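Local coordinates for protein TetR family transcriptional repressor LfrR (Mycobacterium smegmatis, PDB 2V57) that represses transcription of the lfrRA operon by binding directly to the lfrR-lfrA promoter region, and binds proflavine, at residues 13-18 with 42-47; 24-29 with 35-40; 91-96 with 174-179. One frame throughout, in Å; residues are numbered along the deposited sequence.

How the contacts relate
From the N terminus, helix 11-27 comes first and serves two contacts. Its early turns, 13-18, pair with 42-47 in contact 1, closing a loop of 23 residues. Nested inside that loop, contact 2 brings the far end of the same helix, 24-29, onto 35-40. The two contacts touch, with V44 N probably bonded to A39 O, and together they seat helix 11-27 against the helix-turn-helix. Contact 3 follows in series: 91-96 on helix 85-97 packs on 174-179 of helix 169-182, closing a mostly helical loop of 77 residues in the C-terminal part of the chain. Its centre lies about 34 Å from that of contact 1, on the opposite side of the chain's centre.

Contact 1: 13-18 with 42-47; sequences ERTRRA and AGVGRS. With SO4 (sulfate ion), chain G.
The R16 guanidinium takes a sulfate oxygen at its edge and in its own plane: NH1 donates to O2 of the ion over 2.8 Å, with a somewhat bent N-H...O angle of 147°. The R16 chain runs out straight and then bends at chi3 (78°), which swings the guanidinium round so that NH1 reaches O2; R16 CD lies 3.5 Å from that oxygen. Y53 OH and R65 NH1 also bond the sulfate, which probably came from the crystallisation liquor. On the side of the helix facing 42-47 there is slight van der Waals contact. The methyl CB of A42 rests against a backbone carbonyl, 3.6 Å from A18 O, while T15 CG2 and V44 CG1 meet methyl to methyl at a long 4.4 Å. T15 OG1 is hydrogen-bonded to A11 O, one helical turn earlier. Segment 42-47 runs through the turn of the helix-turn-helix that binds DNA: G43 ends helix 35-42 in a Schellman motif with positive phi (78°), and G45 is the N-cap residue of helix 46-52. From this turn V44 also packs on V49 of helix 46-52, and T15 and R16 both touch Y52 farther along that helix.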
ATOM      1  N   GLU B  13     -27.288  -1.974  16.573  1.00 37.87           N
ATOM      2  CA  GLU B  13     -26.601  -2.738  15.542  1.00 38.23           C
ATOM      3  C   GLU B  13     -26.701  -1.990  14.227  1.00 31.86           C
ATOM      4  O   GLU B  13     -25.708  -1.813  13.516  1.00 26.75           O
ATOM      5  CB  GLU B  13     -27.225  -4.127  15.388  1.00 44.22           C
ATOM      6  CG  GLU B  13     -26.594  -4.936  14.268  1.00 50.53           C
ATOM      7  CD  GLU B  13     -26.827  -6.428  14.415  1.00 59.90           C
ATOM      8  OE1 GLU B  13     -25.859  -7.200  14.210  1.00 58.20           O
ATOM      9  OE2 GLU B  13     -27.972  -6.824  14.745  1.00 61.91           O
ATOM     10  N   ARG B  14     -27.916  -1.548  13.905  1.00 31.66           N
ATOM     11  CA  ARG B  14     -28.158  -0.829  12.656  1.00 33.19           C
ATOM     12  C   ARG B  14     -27.379   0.485  12.593  1.00 29.81           C
ATOM     13  O   ARG B  14     -26.782   0.813  11.574  1.00 29.19           O
ATOM     14  CB  ARG B  14     -29.661  -0.592  12.444  1.00 37.21           C
ATOM     15  CG  ARG B  14     -30.327  -1.671  11.601  1.00 49.06           C
ATOM     16  CD  ARG B  14     -31.842  -1.476  11.460  1.00 52.48           C
ATOM     17  NE  ARG B  14     -32.589  -2.156  12.514  1.00 59.08           N
ATOM     18  CZ  ARG B  14     -33.241  -1.534  13.492  1.00 63.35           C
ATOM     19  NH1 ARG B  14     -33.255  -0.209  13.547  1.00 65.19           N
ATOM     20  NH2 ARG B  14     -33.891  -2.237  14.409  1.00 63.22           N
ATOM     21  N   THR B  15     -27.370   1.228  13.691  1.00 30.89           N
ATOM     22  CA  THR B  15     -26.603   2.469  13.756  1.00 29.43           C
ATOM     23  C   THR B  15     -25.113   2.248  13.539  1.00 27.76           C
ATOM     24  O   THR B  15     -24.468   3.002  12.808  1.00 26.60           O
ATOM     25  CB  THR B  15     -26.841   3.185  15.096  1.00 29.21           C
ATOM     26  OG1 THR B  15     -28.216   3.556  15.170  1.00 35.55           O
ATOM     27  CG2 THR B  15     -25.985   4.440  15.211  1.00 26.21           C
ATOM     28  N   ARG B  16     -24.563   1.215  14.175  1.00 26.42           N
ATOM     29  CA  ARG B  16     -23.159   0.875  13.994  1.00 27.21           C
ATOM     30  C   ARG B  16     -22.842   0.563  12.527  1.00 24.11           C
ATOM     31  O   ARG B  16     -21.833   1.041  11.988  1.00 20.05           O
ATOM     32  CB  ARG B  16     -22.783  -0.318  14.884  1.00 26.49           C
ATOM     33  CG  ARG B  16     -21.306  -0.611  14.928  1.00 32.07           C
ATOM     34  CD  ARG B  16     -21.046  -1.827  15.805  1.00 37.90           C
ATOM     35  NE  ARG B  16     -21.388  -3.018  15.044  1.00 47.39           N
ATOM     36  CZ  ARG B  16     -20.521  -3.651  14.273  1.00 38.45           C
ATOM     37  NH1 ARG B  16     -19.273  -3.215  14.216  1.00 29.45           N
ATOM     38  NH2 ARG B  16     -20.897  -4.713  13.580  1.00 42.34           N
ATOM     39  N   ARG B  17     -23.702  -0.231  11.894  1.00 25.56           N
ATOM     40  CA  ARG B  17     -23.517  -0.595  10.491  1.00 29.69           C
ATOM     41  C   ARG B  17     -23.614   0.630   9.582  1.00 27.34           C
ATOM     42  O   ARG B  17     -22.853   0.767   8.631  1.00 22.27           O
ATOM     43  CB  ARG B  17     -24.512  -1.669  10.058  1.00 35.50           C
ATOM     44  N   ALA B  18     -24.544   1.527   9.892  1.00 25.08           N
ATOM     45  CA  ALA B  18     -24.670   2.781   9.141  1.00 27.09           C
ATOM     46  C   ALA B  18     -23.412   3.652   9.205  1.00 22.55           C
ATOM     47  O   ALA B  18     -22.969   4.196   8.179  1.00 25.07           O
ATOM     48  CB  ALA B  18     -25.904   3.571   9.608  1.00 25.50           C
ATOM     49  N   ALA B  42     -23.815   9.249   7.547  1.00 23.25           N
ATOM     50  CA  ALA B  42     -24.524   8.114   8.131  1.00 25.90           C
ATOM     51  C   ALA B  42     -25.926   8.486   8.580  1.00 29.73           C
ATOM     52  O   ALA B  42     -26.699   7.616   8.958  1.00 31.65           O
ATOM     53  CB  ALA B  42     -23.753   7.552   9.305  1.00 23.44           C
ATOM     54  N   GLY B  43     -26.247   9.775   8.554  1.00 23.28           N
ATOM     55  CA  GLY B  43     -27.573  10.222   8.950  1.00 31.75           C
ATOM     56  C   GLY B  43     -27.755  10.268  10.459  1.00 34.36           C
ATOM     57  O   GLY B  43     -28.872  10.178  10.972  1.00 37.22           O
ATOM     58  N   VAL B  44     -26.650  10.407  11.179  1.00 32.90           N
ATOM     59  CA  VAL B  44     -26.701  10.488  12.639  1.00 39.93           C
ATOM     60  C   VAL B  44     -25.957  11.721  13.142  1.00 42.51           C
ATOM     61  O   VAL B  44     -25.113  12.281  12.440  1.00 42.00           O
ATOM     62  CB  VAL B  44     -26.131   9.223  13.306  1.00 41.60           C
ATOM     63  CG1 VAL B  44     -26.902   7.998  12.849  1.00 41.61           C
ATOM     64  CG2 VAL B  44     -24.652   9.069  12.982  1.00 37.88           C
ATOM     65  N   GLY B  45     -26.280  12.151  14.356  1.00 44.30           N
ATOM     66  CA  GLY B  45     -25.637  13.317  14.928  1.00 41.83           C
ATOM     67  C   GLY B  45     -24.222  13.038  15.402  1.00 40.59           C
ATOM     68  O   GLY B  45     -23.861  11.902  15.738  1.00 35.48           O
ATOM     69  N   ARG B  46     -23.408  14.087  15.426  1.00 40.45           N
ATOM     70  CA  ARG B  46     -22.051  13.984  15.939  1.00 44.55           C
ATOM     71  C   ARG B  46     -22.086  13.418  17.357  1.00 43.47           C
ATOM     72  O   ARG B  46     -21.248  12.603  17.746  1.00 42.43           O
ATOM     73  CB  ARG B  46     -21.382  15.357  15.933  1.00 51.80           C
ATOM     74  CG  ARG B  46     -19.873  15.296  15.943  1.00 61.53           C
ATOM     75  CD  ARG B  46     -19.261  16.680  16.050  1.00 71.60           C
ATOM     76  NE  ARG B  46     -17.802  16.620  16.073  1.00 79.27           N
ATOM     77  CZ  ARG B  46     -17.026  16.873  15.023  1.00 82.56           C
ATOM     78  NH1 ARG B  46     -17.563  17.216  13.857  1.00 84.65           N
ATOM     79  NH2 ARG B  46     -15.709  16.794  15.141  1.00 80.18           N
ATOM     80  N   SER B  47     -23.083  13.853  18.116  1.00 40.54           N
ATOM     81  CA  SER B  47     -23.282  13.395  19.482  1.00 45.86           C
ATOM     82  C   SER B  47     -23.467  11.873  19.532  1.00 43.53           C
ATOM     83  O   SER B  47     -22.871  11.175  20.360  1.00 38.21           O
ATOM     84  CB  SER B  47     -24.503  14.104  20.071  1.00 48.51           C
ATOM     85  OG  SER B  47     -24.699  13.759  21.423  1.00 56.63           O
TER
HETATM   86  S   SO4 G1187     -16.744  -1.968  16.678  1.00 25.53           S
HETATM   87  O1  SO4 G1187     -15.565  -2.659  16.191  1.00 26.42           O
HETATM   88  O2  SO4 G1187     -17.553  -1.460  15.586  1.00 26.85           O
HETATM   89  O3  SO4 G1187     -17.581  -2.867  17.488  1.00 24.12           O
HETATM   90  O4  SO4 G1187     -16.274  -0.850  17.500  1.00 20.84           O

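Contact 2: 24-29 with 35-40; sequences MLVLAD and LGDIAA
V26 and L27 pack on a turn of helix 35-42 in which A39 N bonds to L35 O at 2.9 Å; from that turn D37 points toward 24-29, whereas I38 reaches across with its CD1 end. This methyl meets the whole isopropyl fork of L27: I38 CD1 is 3.9 Å from the branch carbon CG of L27 and about equally far from both its methyls, CD1 and CD2. The two side chains cross at about a right angle, so the end of one lies across the fork of the other. I38 gets there on an extended chain, chi2 being 173°. V26 fills the flank with a single methyl, CG1, which stands opposite the backbone N (chi1 169°) and serves two neighbours, I38 CG1 at 4.2 Å and D37 OD1 at 3.7 Å. L59 and L63 of helix 56-77 continue the apolar layer on I38 and L27 respectively, and I102 and F105 also cover L27. In the three-helix DNA-binding domain of the TetR family, this is where the first helix meets the first helix of the helix-turn-helix. Between the two segments the grip comes from dispersion and the burying of apolar surface, with I38 and L27 on the inner side; the D37 carboxylate lies at the exposed margin, where it adds a van der Waals touch to V26.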
ATOM      1  N   MET B  24     -16.777   3.763   5.172  1.00 19.62           N
ATOM      2  CA  MET B  24     -16.200   3.074   4.016  1.00 23.54           C
ATOM      3  C   MET B  24     -16.326   3.898   2.730  1.00 23.28           C
ATOM      4  O   MET B  24     -15.418   3.905   1.887  1.00 22.76           O
ATOM      5  CB  MET B  24     -16.865   1.708   3.814  1.00 28.60           C
ATOM      6  CG  MET B  24     -16.351   0.625   4.713  1.00 38.93           C
ATOM      7  SD  MET B  24     -17.111  -0.952   4.316  1.00 44.22           S
ATOM      8  CE  MET B  24     -16.669  -1.099   2.588  1.00 40.41           C
ATOM      9  N   LEU B  25     -17.450   4.597   2.571  1.00 21.52           N
ATOM     10  CA  LEU B  25     -17.645   5.418   1.374  1.00 20.23           C
ATOM     11  C   LEU B  25     -16.892   6.743   1.450  1.00 21.98           C
ATOM     12  O   LEU B  25     -16.216   7.163   0.500  1.00 25.44           O
ATOM     13  CB  LEU B  25     -19.147   5.675   1.164  1.00 26.96           C
ATOM     14  CG  LEU B  25     -19.538   6.587   0.004  1.00 38.35           C
ATOM     15  CD1 LEU B  25     -19.211   5.928  -1.335  1.00 34.46           C
ATOM     16  CD2 LEU B  25     -21.026   6.935   0.103  1.00 42.81           C
ATOM     17  N   VAL B  26     -17.002   7.409   2.593  1.00 20.50           N
ATOM     18  CA  VAL B  26     -16.465   8.761   2.730  1.00 20.46           C
ATOM     19  C   VAL B  26     -14.929   8.769   2.757  1.00 21.03           C
ATOM     20  O   VAL B  26     -14.289   9.561   2.064  1.00 24.45           O
ATOM     21  CB  VAL B  26     -17.011   9.439   3.995  1.00 19.32           C
ATOM     22  CG1 VAL B  26     -16.259  10.745   4.283  1.00 21.76           C
ATOM     23  CG2 VAL B  26     -18.527   9.688   3.834  1.00 20.86           C
ATOM     24  N   LEU B  27     -14.343   7.878   3.538  1.00 17.84           N
ATOM     25  CA  LEU B  27     -12.889   7.885   3.675  1.00 22.35           C
ATOM     26  C   LEU B  27     -12.188   7.404   2.416  1.00 24.02           C
ATOM     27  O   LEU B  27     -11.027   7.724   2.198  1.00 29.13           O
ATOM     28  CB  LEU B  27     -12.449   7.050   4.888  1.00 21.41           C
ATOM     29  CG  LEU B  27     -12.916   7.603   6.231  1.00 22.92           C
ATOM     30  CD1 LEU B  27     -12.720   6.552   7.314  1.00 18.89           C
ATOM     31  CD2 LEU B  27     -12.164   8.893   6.563  1.00 22.70           C
ATOM     32  N   ALA B  28     -12.884   6.627   1.588  1.00 27.99           N
ATOM     33  CA  ALA B  28     -12.299   6.203   0.315  1.00 34.17           C
ATOM     34  C   ALA B  28     -12.053   7.360  -0.660  1.00 34.89           C
ATOM     35  O   ALA B  28     -11.280   7.218  -1.599  1.00 39.71           O
ATOM     36  CB  ALA B  28     -13.143   5.130  -0.346  1.00 30.47           C
ATOM     37  N   ASP B  29     -12.708   8.497  -0.451  1.00 30.12           N
ATOM     38  CA  ASP B  29     -12.573   9.604  -1.386  1.00 39.34           C
ATOM     39  C   ASP B  29     -12.096  10.854  -0.669  1.00 32.32           C
ATOM     40  O   ASP B  29     -11.642  11.814  -1.294  1.00 29.33           O
ATOM     41  CB  ASP B  29     -13.902   9.867  -2.101  1.00 49.31           C
ATOM     42  CG  ASP B  29     -14.337   8.697  -2.976  1.00 61.20           C
ATOM     43  OD1 ASP B  29     -13.468   7.889  -3.376  1.00 67.23           O
ATOM     44  OD2 ASP B  29     -15.549   8.580  -3.261  1.00 63.82           O
ATOM     45  N   LEU B  35     -14.747  12.953  11.848  1.00 25.25           N
ATOM     46  CA  LEU B  35     -15.752  12.042  12.373  1.00 31.21           C
ATOM     47  C   LEU B  35     -17.168  12.612  12.190  1.00 30.00           C
ATOM     48  O   LEU B  35     -18.102  11.879  11.876  1.00 29.62           O
ATOM     49  CB  LEU B  35     -15.453  11.735  13.842  1.00 33.79           C
ATOM     50  CG  LEU B  35     -16.274  10.657  14.551  1.00 33.05           C
ATOM     51  CD1 LEU B  35     -16.217   9.349  13.773  1.00 34.18           C
ATOM     52  CD2 LEU B  35     -15.734  10.458  15.940  1.00 33.20           C
ATOM     53  N   GLY B  36     -17.315  13.920  12.377  1.00 32.14           N
ATOM     54  CA  GLY B  36     -18.601  14.584  12.221  1.00 32.00           C
ATOM     55  C   GLY B  36     -19.116  14.547  10.798  1.00 31.42           C
ATOM     56  O   GLY B  36     -20.318  14.496  10.540  1.00 34.08           O
ATOM     57  N   ASP B  37     -18.194  14.576   9.850  1.00 31.19           N
ATOM     58  CA  ASP B  37     -18.569  14.509   8.455  1.00 31.22           C
ATOM     59  C   ASP B  37     -19.059  13.097   8.137  1.00 29.18           C
ATOM     60  O   ASP B  37     -20.016  12.906   7.391  1.00 24.46           O
ATOM     61  CB  ASP B  37     -17.382  14.887   7.579  1.00 37.69           C
ATOM     62  CG  ASP B  37     -17.748  14.971   6.132  1.00 47.87           C
ATOM     63  OD1 ASP B  37     -17.801  13.904   5.484  1.00 47.57           O
ATOM     64  OD2 ASP B  37     -17.991  16.100   5.648  1.00 58.14           O
ATOM     65  N   ILE B  38     -18.400  12.105   8.716  1.00 23.09           N
ATOM     66  CA  ILE B  38     -18.862  10.725   8.577  1.00 30.92           C
ATOM     67  C   ILE B  38     -20.236  10.549   9.224  1.00 29.27           C
ATOM     68  O   ILE B  38     -21.104   9.842   8.691  1.00 26.58           O
ATOM     69  CB  ILE B  38     -17.845   9.738   9.173  1.00 27.67           C
ATOM     70  CG1 ILE B  38     -16.558   9.773   8.345  1.00 29.25           C
ATOM     71  CG2 ILE B  38     -18.411   8.327   9.212  1.00 22.13           C
ATOM     72  CD1 ILE B  38     -15.432   8.955   8.936  1.00 22.59           C
ATOM     73  N   ALA B  39     -20.443  11.212  10.360  1.00 27.35           N
ATOM     74  CA  ALA B  39     -21.737  11.145  11.044  1.00 30.20           C
ATOM     75  C   ALA B  39     -22.852  11.605  10.105  1.00 24.95           C
ATOM     76  O   ALA B  39     -23.877  10.933   9.915  1.00 26.77           O
ATOM     77  CB  ALA B  39     -21.718  12.011  12.289  1.00 31.62           C
ATOM     78  N   ALA B  40     -22.642  12.765   9.512  1.00 24.35           N
ATOM     79  CA  ALA B  40     -23.628  13.336   8.616  1.00 25.83           C
ATOM     80  C   ALA B  40     -23.960  12.366   7.468  1.00 25.11           C
ATOM     81  O   ALA B  40     -25.124  12.196   7.111  1.00 25.88           O
ATOM     82  CB  ALA B  40     -23.138  14.665   8.089  1.00 25.03           C
TER

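Contact 3: 91-96 with 174-179; sequences RVVESQ and DAIMTS
Apolar packing carries this contact, and I176 meets both methyls of V93. V93 CG1, held opposite the backbone N (chi1 172°), lies 3.9 Å from I176 CG2 and a little farther from I176 CD1, the two side chains sliding past each other in opposite directions. V93 CG2 meets M177 SD at 3.9 Å and also borders I176 CG2; the methionine chain, bent at chi2 and chi3, curls its sulfur round to that methyl. M156 of helix 147-164 packs on I176 too.

No hydrogen bond joins the two segments; some polar groups bond within their own helix. S95 OG donates back to V92 O at 2.7 Å and accepts from Q96 NE2 at 3.2 Å (N-H...O angle 158°), while Q96 OE1 bonds to S71 OG. V92 O takes Q96 N as well as S95 OG. In helix 169-182, T178 OG1 and T178 N reach D174 O from opposite faces of its plane, and S179 OG and S179 N do the same with A175 O.

D174 OD1 forms a salt bridge with R90, the residue just before 91-96.

W147 of the second subunit packs on A175 and I176 and bonds to S179 through NE1. Helix 169-182 thus links helix 85-97 of its own subunit with the partner chain, as expected for the all-helical C-terminal domain of TetR-family repressors, in which the last two long helices typically form the dimer interface.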
ATOM      1  N   ARG B  91     -12.428 -16.055  -9.186  1.00 23.38           N
ATOM      2  CA  ARG B  91     -13.497 -15.706  -8.249  1.00 21.68           C
ATOM      3  C   ARG B  91     -12.939 -15.043  -6.982  1.00 23.96           C
ATOM      4  O   ARG B  91     -13.515 -14.084  -6.463  1.00 23.10           O
ATOM      5  CB  ARG B  91     -14.322 -16.937  -7.885  1.00 25.77           C
ATOM      6  CG  ARG B  91     -15.153 -17.494  -9.031  1.00 27.52           C
ATOM      7  CD  ARG B  91     -16.239 -18.420  -8.530  1.00 31.14           C
ATOM      8  NE  ARG B  91     -15.713 -19.534  -7.747  1.00 24.31           N
ATOM      9  CZ  ARG B  91     -15.263 -20.668  -8.281  1.00 30.79           C
ATOM     10  NH1 ARG B  91     -15.272 -20.823  -9.598  1.00 29.05           N
ATOM     11  NH2 ARG B  91     -14.808 -21.653  -7.509  1.00 28.43           N
ATOM     12  N   VAL B  92     -11.812 -15.551  -6.493  1.00 22.90           N
ATOM     13  CA  VAL B  92     -11.179 -14.976  -5.310  1.00 19.22           C
ATOM     14  C   VAL B  92     -10.722 -13.546  -5.558  1.00 21.97           C
ATOM     15  O   VAL B  92     -10.974 -12.656  -4.736  1.00 22.75           O
ATOM     16  CB  VAL B  92     -10.009 -15.845  -4.819  1.00 23.54           C
ATOM     17  CG1 VAL B  92      -9.138 -15.075  -3.828  1.00 22.01           C
ATOM     18  CG2 VAL B  92     -10.560 -17.139  -4.196  1.00 24.73           C
ATOM     19  N   VAL B  93     -10.048 -13.328  -6.687  1.00 17.24           N
ATOM     20  CA  VAL B  93      -9.640 -11.985  -7.084  1.00 20.70           C
ATOM     21  C   VAL B  93     -10.843 -11.037  -7.156  1.00 22.79           C
ATOM     22  O   VAL B  93     -10.809  -9.930  -6.608  1.00 18.61           O
ATOM     23  CB  VAL B  93      -8.899 -11.987  -8.447  1.00 23.57           C
ATOM     24  CG1 VAL B  93      -8.668 -10.549  -8.927  1.00 21.14           C
ATOM     25  CG2 VAL B  93      -7.549 -12.744  -8.338  1.00 19.43           C
ATOM     26  N   GLU B  94     -11.902 -11.470  -7.836  1.00 20.78           N
ATOM     27  CA  GLU B  94     -13.108 -10.646  -7.934  1.00 20.05           C
ATOM     28  C   GLU B  94     -13.666 -10.307  -6.566  1.00 23.25           C
ATOM     29  O   GLU B  94     -14.012  -9.156  -6.295  1.00 27.44           O
ATOM     30  CB  GLU B  94     -14.181 -11.359  -8.768  1.00 24.39           C
ATOM     31  CG  GLU B  94     -13.832 -11.437 -10.233  1.00 28.22           C
ATOM     32  CD  GLU B  94     -14.695 -12.423 -10.989  1.00 41.80           C
ATOM     33  OE1 GLU B  94     -15.349 -13.270 -10.348  1.00 45.23           O
ATOM     34  OE2 GLU B  94     -14.717 -12.358 -12.235  1.00 46.87           O
ATOM     35  N   SER B  95     -13.750 -11.321  -5.710  1.00 22.84           N
ATOM     36  CA  SER B  95     -14.310 -11.164  -4.375  1.00 26.01           C
ATOM     37  C   SER B  95     -13.592 -10.062  -3.602  1.00 26.72           C
ATOM     38  O   SER B  95     -14.238  -9.257  -2.936  1.00 27.18           O
ATOM     39  CB  SER B  95     -14.281 -12.494  -3.602  1.00 26.22           C
ATOM     40  OG  SER B  95     -13.004 -12.771  -3.015  1.00 32.43           O
ATOM     41  N   GLN B  96     -12.264 -10.012  -3.710  1.00 22.99           N
ATOM     42  CA  GLN B  96     -11.484  -8.964  -3.046  1.00 19.14           C
ATOM     43  C   GLN B  96     -11.519  -7.616  -3.774  1.00 20.67           C
ATOM     44  O   GLN B  96     -11.531  -6.562  -3.130  1.00 24.17           O
ATOM     45  CB  GLN B  96     -10.029  -9.414  -2.832  1.00 20.83           C
ATOM     46  CG  GLN B  96      -9.935 -10.739  -2.093  1.00 23.21           C
ATOM     47  CD  GLN B  96     -10.525 -10.681  -0.688  1.00 23.70           C
ATOM     48  OE1 GLN B  96     -10.076  -9.906   0.154  1.00 24.12           O
ATOM     49  NE2 GLN B  96     -11.529 -11.514  -0.430  1.00 22.45           N
ATOM     50  N   ASP B 174      -8.647  -9.493 -15.308  1.00 25.01           N
ATOM     51  CA  ASP B 174      -7.749 -10.115 -16.283  1.00 26.74           C
ATOM     52  C   ASP B 174      -6.273  -9.752 -16.046  1.00 26.05           C
ATOM     53  O   ASP B 174      -5.399 -10.601 -16.156  1.00 24.82           O
ATOM     54  CB  ASP B 174      -8.115  -9.713 -17.711  1.00 27.87           C
ATOM     55  CG  ASP B 174      -9.426 -10.321 -18.184  1.00 35.50           C
ATOM     56  OD1 ASP B 174     -10.036 -11.137 -17.450  1.00 32.85           O
ATOM     57  OD2 ASP B 174      -9.847  -9.968 -19.301  1.00 37.91           O
ATOM     58  N   ALA B 175      -6.002  -8.477 -15.770  1.00 24.84           N
ATOM     59  CA  ALA B 175      -4.628  -8.017 -15.581  1.00 24.11           C
ATOM     60  C   ALA B 175      -4.030  -8.590 -14.307  1.00 22.18           C
ATOM     61  O   ALA B 175      -2.885  -9.048 -14.298  1.00 22.46           O
ATOM     62  CB  ALA B 175      -4.559  -6.485 -15.569  1.00 18.49           C
ATOM     63  N   ILE B 176      -4.797  -8.567 -13.222  1.00 21.40           N
ATOM     64  CA  ILE B 176      -4.302  -9.145 -11.986  1.00 18.74           C
ATOM     65  C   ILE B 176      -4.019 -10.630 -12.217  1.00 24.16           C
ATOM     66  O   ILE B 176      -2.961 -11.128 -11.842  1.00 22.70           O
ATOM     67  CB  ILE B 176      -5.278  -8.950 -10.826  1.00 20.83           C
ATOM     68  CG1 ILE B 176      -5.330  -7.464 -10.434  1.00 20.42           C
ATOM     69  CG2 ILE B 176      -4.866  -9.812  -9.617  1.00 22.72           C
ATOM     70  CD1 ILE B 176      -6.425  -7.178  -9.381  1.00 24.82           C
ATOM     71  N   MET B 177      -4.950 -11.331 -12.857  1.00 21.47           N
ATOM     72  CA  MET B 177      -4.749 -12.764 -13.118  1.00 25.42           C
ATOM     73  C   MET B 177      -3.477 -13.013 -13.939  1.00 25.12           C
ATOM     74  O   MET B 177      -2.680 -13.898 -13.617  1.00 22.72           O
ATOM     75  CB  MET B 177      -5.967 -13.387 -13.815  1.00 26.22           C
ATOM     76  CG  MET B 177      -7.168 -13.580 -12.924  1.00 26.37           C
ATOM     77  SD  MET B 177      -6.872 -14.778 -11.601  1.00 26.81           S
ATOM     78  CE  MET B 177      -6.706 -16.318 -12.520  1.00 24.86           C
ATOM     79  N   THR B 178      -3.280 -12.220 -14.989  1.00 26.54           N
ATOM     80  CA  THR B 178      -2.101 -12.372 -15.848  1.00 23.89           C
ATOM     81  C   THR B 178      -0.803 -12.047 -15.100  1.00 26.61           C
ATOM     82  O   THR B 178       0.190 -12.758 -15.226  1.00 21.82           O
ATOM     83  CB  THR B 178      -2.235 -11.548 -17.145  1.00 29.08           C
ATOM     84  OG1 THR B 178      -3.454 -11.909 -17.804  1.00 30.77           O
ATOM     85  CG2 THR B 178      -1.075 -11.814 -18.085  1.00 31.76           C
ATOM     86  N   SER B 179      -0.825 -10.991 -14.291  1.00 24.29           N
ATOM     87  CA  SER B 179       0.328 -10.638 -13.472  1.00 24.44           C
ATOM     88  C   SER B 179       0.698 -11.739 -12.461  1.00 22.35           C
ATOM     89  O   SER B 179       1.879 -12.012 -12.245  1.00 25.45           O
ATOM     90  CB  SER B 179       0.061  -9.323 -12.738  1.00 20.02           C
ATOM     91  OG  SER B 179      -0.055  -8.267 -13.663  1.00 27.94           O
TER